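Local coordinates for single-stranded DNA-binding protein (Enterobacter phage Enc34, PDB 5ODK) that probably binds single-stranded DNA during phage replication, through an OB-fold domain, at residues His78-Leu83 and Trp152-Asn156; Val85-Phe91 and Tyr158-Ala164. All coordinates share one frame; numbering follows the deposited sequence.

Contact 1 (His78-Leu83 and Trp152-Asn156); sequences HKTGAL and WSQEN
With CG trans to the backbone N (chi1 178°), His78 swings its imidazole toward Ser153 and Glu155, while Glu155, equally extended (chi1 178°), reaches back from the strand to meet it. Both ring nitrogens are used, each near the ring plane: ND1 of His78 shares a hydrogen bond of 2.7 Å with OG of Ser153, and NE2 of His78 donates to OE1 of Glu155 at 2.9 Å. The ring suits this place because its two nitrogens face apart and can span two residues on the same side of a strand. OE1 of Glu155 also accepts from OG1 of Thr80 at 2.7 Å on its syn lone pair, whereas the histidine comes from the anti side, 32° out of the carboxylate plane. A carboxylate so placed would probably favour a protonated imidazole. Leu83 lays CD2 over the centre of one ring face, and CG of Lys79 lies off-centre over the other. Gly81, whose positive phi favours glycine, ends a type I turn from His78, which brings Thr80 round to the carboxylate. The result is a His-carboxylate hydrogen bond that fastens the loop after helix 61-76 to strand 144-156, in the mixed, curled beta-sheet of the OB fold.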
ATOM      1  N   HIS A  78     -18.117   0.199   8.841  1.00 13.01           N
ATOM      2  CA  HIS A  78     -17.526  -0.428  10.000  1.00 13.68           C
ATOM      3  C   HIS A  78     -18.527  -1.260  10.806  1.00 13.43           C
ATOM      4  O   HIS A  78     -19.704  -0.930  10.909  1.00 14.66           O
ATOM      5  CB  HIS A  78     -16.851   0.626  10.851  1.00 14.25           C
ATOM      6  CG  HIS A  78     -16.244   0.103  12.100  1.00 13.85           C
ATOM      7  ND1 HIS A  78     -15.163  -0.759  12.105  1.00 14.08           N
ATOM      8  CD2 HIS A  78     -16.566   0.323  13.396  1.00 15.75           C
ATOM      9  CE1 HIS A  78     -14.847  -1.029  13.362  1.00 15.52           C
ATOM     10  NE2 HIS A  78     -15.688  -0.393  14.168  1.00 16.38           N
ATOM     11  N   LYS A  79     -18.052  -2.351  11.410  1.00 12.60           N
ATOM     12  CA  LYS A  79     -18.962  -3.306  12.021  1.00 13.72           C
ATOM     13  C   LYS A  79     -19.742  -2.847  13.239  1.00 13.83           C
ATOM     14  O   LYS A  79     -20.744  -3.486  13.588  1.00 14.81           O
ATOM     15  CB  LYS A  79     -18.254  -4.627  12.286  1.00 14.10           C
ATOM     16  CG  LYS A  79     -17.141  -4.531  13.298  1.00 14.55           C
ATOM     17  CD  LYS A  79     -16.501  -5.901  13.472  1.00 16.15           C
ATOM     18  CE  LYS A  79     -15.211  -5.827  14.237  1.00 17.82           C
ATOM     19  NZ  LYS A  79     -14.729  -7.188  14.542  1.00 19.08           N
ATOM     20  N   THR A  80     -19.300  -1.776  13.905  1.00 14.62           N
ATOM     21  CA  THR A  80     -20.111  -1.212  15.002  1.00 14.98           C
ATOM     22  C   THR A  80     -20.937   0.001  14.584  1.00 16.64           C
ATOM     23  O   THR A  80     -21.516   0.687  15.445  1.00 18.28           O
ATOM     24  CB  THR A  80     -19.266  -0.851  16.212  1.00 16.40           C
ATOM     25  OG1 THR A  80     -18.441   0.253  15.873  1.00 16.57           O
ATOM     26  CG2 THR A  80     -18.423  -2.041  16.676  1.00 17.72           C
ATOM     27  N   GLY A  81     -21.073   0.207  13.274  1.00 17.20           N
ATOM     28  CA  GLY A  81     -21.697   1.391  12.680  1.00 16.45           C
ATOM     29  C   GLY A  81     -20.637   2.351  12.224  1.00 15.70           C
ATOM     30  O   GLY A  81     -19.419   2.132  12.424  1.00 16.70           O
ATOM     31  N   ALA A  82     -21.058   3.412  11.570  1.00 17.95           N
ATOM     32  CA  ALA A  82     -20.118   4.366  11.005  1.00 17.90           C
ATOM     33  C   ALA A  82     -19.066   4.786  12.030  1.00 16.54           C
ATOM     34  O   ALA A  82     -19.382   5.105  13.196  1.00 20.34           O
ATOM     35  CB  ALA A  82     -20.851   5.578  10.456  1.00 20.17           C
ATOM     36  N   LEU A  83     -17.807   4.729  11.595  1.00 16.62           N
ATOM     37  CA  LEU A  83     -16.665   4.983  12.451  1.00 16.18           C
ATOM     38  C   LEU A  83     -16.069   6.349  12.099  1.00 16.94           C
ATOM     39  O   LEU A  83     -15.858   6.654  10.925  1.00 18.33           O
ATOM     40  CB  LEU A  83     -15.603   3.926  12.216  1.00 15.25           C
ATOM     41  CG  LEU A  83     -14.399   3.898  13.156  1.00 15.95           C
ATOM     42  CD1 LEU A  83     -14.834   3.538  14.569  1.00 17.63           C
ATOM     43  CD2 LEU A  83     -13.388   2.916  12.659  1.00 15.79           C
ATOM     44  N   TRP A 152      -9.400  -1.418   5.586  1.00 11.61           N
ATOM     45  CA  TRP A 152     -10.241  -2.035   6.612  1.00 11.16           C
ATOM     46  C   TRP A 152     -10.259  -1.113   7.827  1.00 11.73           C
ATOM     47  O   TRP A 152      -9.359  -0.313   8.023  1.00 13.08           O
ATOM     48  CB  TRP A 152      -9.783  -3.451   6.973  1.00 12.20           C
ATOM     49  CG  TRP A 152      -8.435  -3.611   7.540  1.00 12.82           C
ATOM     50  CD1 TRP A 152      -7.251  -3.675   6.844  1.00 13.38           C
ATOM     51  CD2 TRP A 152      -8.113  -3.821   8.909  1.00 12.89           C
ATOM     52  NE1 TRP A 152      -6.210  -3.875   7.695  1.00 13.35           N
ATOM     53  CE2 TRP A 152      -6.699  -4.014   8.972  1.00 14.34           C
ATOM     54  CE3 TRP A 152      -8.866  -3.920  10.087  1.00 14.40           C
ATOM     55  CZ2 TRP A 152      -6.034  -4.267  10.174  1.00 16.64           C
ATOM     56  CZ3 TRP A 152      -8.188  -4.202  11.292  1.00 16.77           C
ATOM     57  CH2 TRP A 152      -6.780  -4.359  11.319  1.00 17.65           C
ATOM     58  N   SER A 153     -11.308  -1.255   8.621  1.00 12.15           N
ATOM     59  CA  SER A 153     -11.519  -0.396   9.762  1.00 12.51           C
ATOM     60  C   SER A 153     -11.220  -1.129  11.059  1.00 12.75           C
ATOM     61  O   SER A 153     -11.510  -2.322  11.208  1.00 14.42           O
ATOM     62  CB  SER A 153     -12.945   0.160   9.755  1.00 13.16           C
ATOM     63  OG  SER A 153     -13.884  -0.883   9.682  1.00 13.05           O
ATOM     64  N   GLN A 154     -10.667  -0.387  12.008  1.00 14.14           N
ATOM     65  CA  GLN A 154     -10.304  -0.930  13.303  1.00 14.69           C
ATOM     66  C   GLN A 154     -10.749  -0.022  14.431  1.00 15.10           C
ATOM     67  O   GLN A 154     -10.555   1.175  14.360  1.00 15.65           O
ATOM     68  CB  GLN A 154      -8.809  -1.188  13.338  1.00 19.33           C
ATOM     69  CG  GLN A 154      -8.325  -1.952  14.564  1.00 22.38           C
ATOM     70  CD  GLN A 154      -6.852  -2.243  14.452  1.00 28.45           C
ATOM     71  OE1 GLN A 154      -6.070  -1.342  14.109  1.00 30.28           O
ATOM     72  NE2 GLN A 154      -6.460  -3.481  14.757  1.00 30.34           N
ATOM     73  N   GLU A 155     -11.321  -0.623  15.459  1.00 14.43           N
ATOM     74  CA  GLU A 155     -11.744   0.100  16.637  1.00 15.96           C
ATOM     75  C   GLU A 155     -11.460  -0.778  17.845  1.00 16.07           C
ATOM     76  O   GLU A 155     -12.066  -1.845  18.013  1.00 19.08           O
ATOM     77  CB  GLU A 155     -13.232   0.392  16.529  1.00 16.90           C
ATOM     78  CG  GLU A 155     -13.850   1.119  17.713  1.00 18.81           C
ATOM     79  CD  GLU A 155     -15.353   1.238  17.629  1.00 19.97           C
ATOM     80  OE1 GLU A 155     -15.990   0.451  16.889  1.00 20.93           O
ATOM     81  OE2 GLU A 155     -15.905   2.111  18.317  1.00 23.91           O
ATOM     82  N   ASN A 156     -10.487  -0.362  18.647  1.00 16.90           N
ATOM     83  CA  ASN A 156     -10.118  -1.088  19.854  1.00 18.35           C
ATOM     84  C   ASN A 156      -9.537  -0.124  20.870  1.00 19.06           C
ATOM     85  O   ASN A 156      -9.539   1.084  20.653  1.00 17.40           O
ATOM     86  CB  ASN A 156      -9.196  -2.278  19.522  1.00 19.90           C
ATOM     87  CG  ASN A 156      -7.858  -1.864  18.915  1.00 18.86           C
ATOM     88  OD1 ASN A 156      -7.345  -0.780  19.173  1.00 19.41           O
ATOM     89  ND2 ASN A 156      -7.308  -2.726  18.057  1.00 22.71           N
TER

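Contact 2 (Val85-Phe91 and Tyr158-Ala164); sequences VAPSMLF and YGKRINA
Ile162 is the knob around which the loop residues Val85, Leu90 and Phe91 fit. Its CG1 branch meets CG2 of Val85 at 3.9 Å, while CD2 of Leu90 comes alongside CB of Ile162 at 3.8 Å, the two side chains pointing the same way. The other branch, CG2, turns to the Phe91 ring and touches CE2. A beta-branched residue suits the position: it offers separate methyl-bearing arms to different neighbours. Phe91 stands with CG between its backbone N and carbonyl carbon (chi1 65°), which brings the ring over the strand; CB of Ala164 then sits 3.7 Å from the ring centroid in a CH-pi contact, 16° off the normal. A small methyl lets the ring come close. Ile67 and Ile71 of helix 61-76 also pack on this phenylalanine, at the helix that lies beside the curled beta-sheet of the OB fold. Between the backbones there is a single beta bridge, Leu90 with Ile162, in which N of Ile162 donates to O of Met89 at 3.1 Å. Toward the other end of the strand, Met89 bends at chi2 and chi3 and carries its CE methyl over the centre of one face of the Arg161 guanidinium, 3.6 Å from CZ of Arg161. The flexible thioether can follow the flat group. Gly159 suits its place twice over: its backbone angles call for glycine, and the CE methyl of Met89 packs close to its CA. NH1 of Arg161 makes a weak bond to O of Tyr158. Water 1 bridges N of Ala86 and O of Lys160, while CG1 of Val85 rests against that same carbonyl oxygen of Lys160, at 3.5 Å.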
ATOM      1  N   VAL A  85     -12.748   8.599  12.163  1.00 16.36           N
ATOM      2  CA  VAL A  85     -11.300   8.419  12.256  1.00 15.72           C
ATOM      3  C   VAL A  85     -10.589   9.718  11.898  1.00 16.15           C
ATOM      4  O   VAL A  85     -10.869  10.314  10.857  1.00 19.48           O
ATOM      5  CB  VAL A  85     -10.834   7.266  11.319  1.00 14.61           C
ATOM      6  CG1 VAL A  85      -9.346   7.060  11.403  1.00 14.53           C
ATOM      7  CG2 VAL A  85     -11.563   5.976  11.663  1.00 14.53           C
ATOM      8  N   ALA A  86      -9.651  10.126  12.750  1.00 18.67           N
ATOM      9  CA  ALA A  86      -8.887  11.349  12.521  1.00 20.35           C
ATOM     10  C   ALA A  86      -7.871  11.089  11.414  1.00 20.44           C
ATOM     11  O   ALA A  86      -7.416   9.953  11.247  1.00 19.90           O
ATOM     12  CB  ALA A  86      -8.175  11.776  13.787  1.00 22.99           C
ATOM     13  N   PRO A  87      -7.493  12.128  10.653  1.00 21.90           N
ATOM     14  CA  PRO A  87      -6.462  11.910   9.612  1.00 23.03           C
ATOM     15  C   PRO A  87      -5.161  11.263  10.091  1.00 20.75           C
ATOM     16  O   PRO A  87      -4.524  10.496   9.350  1.00 21.59           O
ATOM     17  CB  PRO A  87      -6.192  13.334   9.100  1.00 25.59           C
ATOM     18  CG  PRO A  87      -7.489  14.052   9.326  1.00 28.58           C
ATOM     19  CD  PRO A  87      -8.002  13.517  10.631  1.00 26.21           C
ATOM     20  N   SER A  88      -4.763  11.507  11.330  1.00 21.18           N
ATOM     21  CA  SER A  88      -3.539  10.888  11.860  1.00 23.82           C
ATOM     22  C   SER A  88      -3.603   9.382  12.015  1.00 22.51           C
ATOM     23  O   SER A  88      -2.581   8.758  12.229  1.00 24.88           O
ATOM     24  CB  SER A  88      -3.162  11.479  13.213  1.00 28.73           C
ATOM     25  OG  SER A  88      -4.144  11.153  14.179  1.00 35.32           O
ATOM     26  N   MET A  89      -4.804   8.816  11.904  1.00 19.36           N
ATOM     27  CA  MET A  89      -5.057   7.409  12.116  1.00 17.92           C
ATOM     28  C   MET A  89      -5.461   6.701  10.825  1.00 14.47           C
ATOM     29  O   MET A  89      -5.979   5.593  10.863  1.00 17.34           O
ATOM     30  CB  MET A  89      -6.119   7.274  13.219  1.00 19.30           C
ATOM     31  CG  MET A  89      -5.641   7.844  14.551  1.00 22.92           C
ATOM     32  SD  MET A  89      -4.298   6.858  15.245  1.00 30.80           S
ATOM     33  CE  MET A  89      -5.234   5.744  16.291  1.00 30.14           C
ATOM     34  N   LEU A  90      -5.127   7.314   9.694  1.00 13.87           N
ATOM     35  CA  LEU A  90      -5.315   6.690   8.381  1.00 13.10           C
ATOM     36  C   LEU A  90      -4.005   6.079   7.874  1.00 12.55           C
ATOM     37  O   LEU A  90      -2.918   6.533   8.212  1.00 14.79           O
ATOM     38  CB  LEU A  90      -5.806   7.735   7.350  1.00 12.99           C
ATOM     39  CG  LEU A  90      -7.077   8.479   7.678  1.00 14.59           C
ATOM     40  CD1 LEU A  90      -7.352   9.531   6.601  1.00 16.65           C
ATOM     41  CD2 LEU A  90      -8.238   7.533   7.882  1.00 15.16           C
ATOM     42  N   PHE A  91      -4.155   5.120   6.968  1.00 12.01           N
ATOM     43  CA  PHE A  91      -2.979   4.454   6.381  1.00 12.38           C
ATOM     44  C   PHE A  91      -2.226   5.318   5.375  1.00 12.37           C
ATOM     45  O   PHE A  91      -1.169   4.899   4.902  1.00 13.51           O
ATOM     46  CB  PHE A  91      -3.375   3.123   5.714  1.00 12.91           C
ATOM     47  CG  PHE A  91      -4.287   3.241   4.512  1.00 12.59           C
ATOM     48  CD1 PHE A  91      -3.778   3.525   3.272  1.00 13.60           C
ATOM     49  CD2 PHE A  91      -5.658   3.023   4.630  1.00 13.37           C
ATOM     50  CE1 PHE A  91      -4.596   3.605   2.163  1.00 13.69           C
ATOM     51  CE2 PHE A  91      -6.483   3.092   3.527  1.00 13.94           C
ATOM     52  CZ  PHE A  91      -5.941   3.356   2.279  1.00 14.28           C
ATOM     53  N   TYR A 158      -6.644   0.704  21.517  1.00 17.48           N
ATOM     54  CA  TYR A 158      -5.525   1.486  21.031  1.00 19.91           C
ATOM     55  C   TYR A 158      -5.924   2.594  20.081  1.00 20.64           C
ATOM     56  O   TYR A 158      -5.075   3.369  19.679  1.00 25.18           O
ATOM     57  CB  TYR A 158      -4.487   0.582  20.362  1.00 20.44           C
ATOM     58  CG  TYR A 158      -3.986  -0.501  21.265  1.00 23.56           C
ATOM     59  CD1 TYR A 158      -2.982  -0.249  22.172  1.00 23.51           C
ATOM     60  CD2 TYR A 158      -4.528  -1.779  21.222  1.00 25.37           C
ATOM     61  CE1 TYR A 158      -2.521  -1.249  23.024  1.00 25.50           C
ATOM     62  CE2 TYR A 158      -4.087  -2.775  22.069  1.00 29.59           C
ATOM     63  CZ  TYR A 158      -3.088  -2.507  22.967  1.00 28.56           C
ATOM     64  OH  TYR A 158      -2.643  -3.506  23.799  1.00 33.43           O
ATOM     65  N   GLY A 159      -7.201   2.634  19.707  1.00 19.03           N
ATOM     66  CA  GLY A 159      -7.765   3.717  18.895  1.00 20.51           C
ATOM     67  C   GLY A 159      -8.623   3.250  17.737  1.00 16.64           C
ATOM     68  O   GLY A 159      -8.896   2.051  17.566  1.00 18.20           O
ATOM     69  N   LYS A 160      -9.019   4.233  16.951  1.00 15.62           N
ATOM     70  CA  LYS A 160      -9.870   4.069  15.802  1.00 14.79           C
ATOM     71  C   LYS A 160      -9.065   4.415  14.555  1.00 15.59           C
ATOM     72  O   LYS A 160      -8.499   5.498  14.471  1.00 15.98           O
ATOM     73  CB  LYS A 160     -11.063   5.002  15.887  1.00 16.10           C
ATOM     74  CG  LYS A 160     -12.007   4.711  17.041  1.00 17.96           C
ATOM     75  CD  LYS A 160     -13.134   5.758  17.159  1.00 20.39           C
ATOM     76  CE  LYS A 160     -14.122   5.536  18.292  1.00 24.39           C
ATOM     77  NZ  LYS A 160     -15.020   6.729  18.404  1.00 30.69           N
ATOM     78  N   ARG A 161      -8.974   3.468  13.615  1.00 13.94           N
ATOM     79  CA  ARG A 161      -8.060   3.598  12.475  1.00 14.19           C
ATOM     80  C   ARG A 161      -8.729   3.120  11.207  1.00 12.75           C
ATOM     81  O   ARG A 161      -9.626   2.243  11.245  1.00 13.79           O
ATOM     82  CB  ARG A 161      -6.760   2.778  12.677  1.00 16.93           C
ATOM     83  CG  ARG A 161      -5.860   3.210  13.839  1.00 21.40           C
ATOM     84  CD  ARG A 161      -4.602   2.325  13.937  1.00 26.25           C
ATOM     85  NE  ARG A 161      -3.522   2.860  14.811  1.00 31.56           N
ATOM     86  CZ  ARG A 161      -3.416   2.696  16.138  1.00 40.46           C
ATOM     87  NH1 ARG A 161      -4.300   1.996  16.839  1.00 43.88           N
ATOM     88  NH2 ARG A 161      -2.397   3.250  16.790  1.00 48.20           N
ATOM     89  N   ILE A 162      -8.253   3.640  10.071  1.00 12.70           N
ATOM     90  CA  ILE A 162      -8.482   2.974   8.794  1.00 12.22           C
ATOM     91  C   ILE A 162      -7.099   2.503   8.330  1.00 12.14           C
ATOM     92  O   ILE A 162      -6.198   3.298   8.097  1.00 13.36           O
ATOM     93  CB  ILE A 162      -9.131   3.853   7.710  1.00 12.48           C
ATOM     94  CG1 ILE A 162     -10.471   4.466   8.216  1.00 13.18           C
ATOM     95  CG2 ILE A 162      -9.347   3.056   6.437  1.00 12.41           C
ATOM     96  CD1 ILE A 162     -11.547   3.456   8.562  1.00 13.15           C
ATOM     97  N   ASN A 163      -6.968   1.189   8.228  1.00 11.90           N
ATOM     98  CA  ASN A 163      -5.737   0.511   7.867  1.00 11.78           C
ATOM     99  C   ASN A 163      -5.847   0.021   6.440  1.00 10.75           C
ATOM    100  O   ASN A 163      -6.922   0.041   5.828  1.00 11.48           O
ATOM    101  CB  ASN A 163      -5.538  -0.680   8.809  1.00 13.20           C
ATOM    102  CG  ASN A 163      -5.360  -0.290  10.231  1.00 16.47           C
ATOM    103  OD1 ASN A 163      -4.722   0.711  10.525  1.00 18.13           O
ATOM    104  ND2 ASN A 163      -6.011  -1.043  11.123  1.00 17.74           N
ATOM    105  N   ALA A 164      -4.730  -0.487   5.898  1.00 10.75           N
ATOM    106  CA  ALA A 164      -4.711  -1.072   4.559  1.00 10.96           C
ATOM    107  C   ALA A 164      -4.111  -2.492   4.617  1.00 10.20           C
ATOM    108  O   ALA A 164      -2.986  -2.672   5.111  1.00 11.61           O
ATOM    109  CB  ALA A 164      -3.913  -0.226   3.598  1.00 12.20           C
TER
HETATM  110  O   HOH W   1      -9.057   8.235  14.989  1.00 21.76           O
HETATM  111  O   HOH W   2      -3.866   3.568  10.171  1.00 26.96           O

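Overall arrangement
Both contacts fix the long connection between helix 61-76 and strand 92-94 to the hairpin of strands 144-156 and 159-173, contact 1 on the first strand and contact 2 on the second. The two strands pair directly, with probable hydrogen bonds from Asn163 N to Trp152 O and from Arg161 N to Gln154 O, and CB of Ser153 packs on CD1 of Ile162. The centre of contact 1 lies about 20 Å from the centre of the chain, that of contact 2 about 14 Å. Contact 1 relies on polar side chains around a buried histidine. Contact 2 is larger and mainly apolar, running from the exposed Lys160 to the buried Phe91, Ile162 and Ala164.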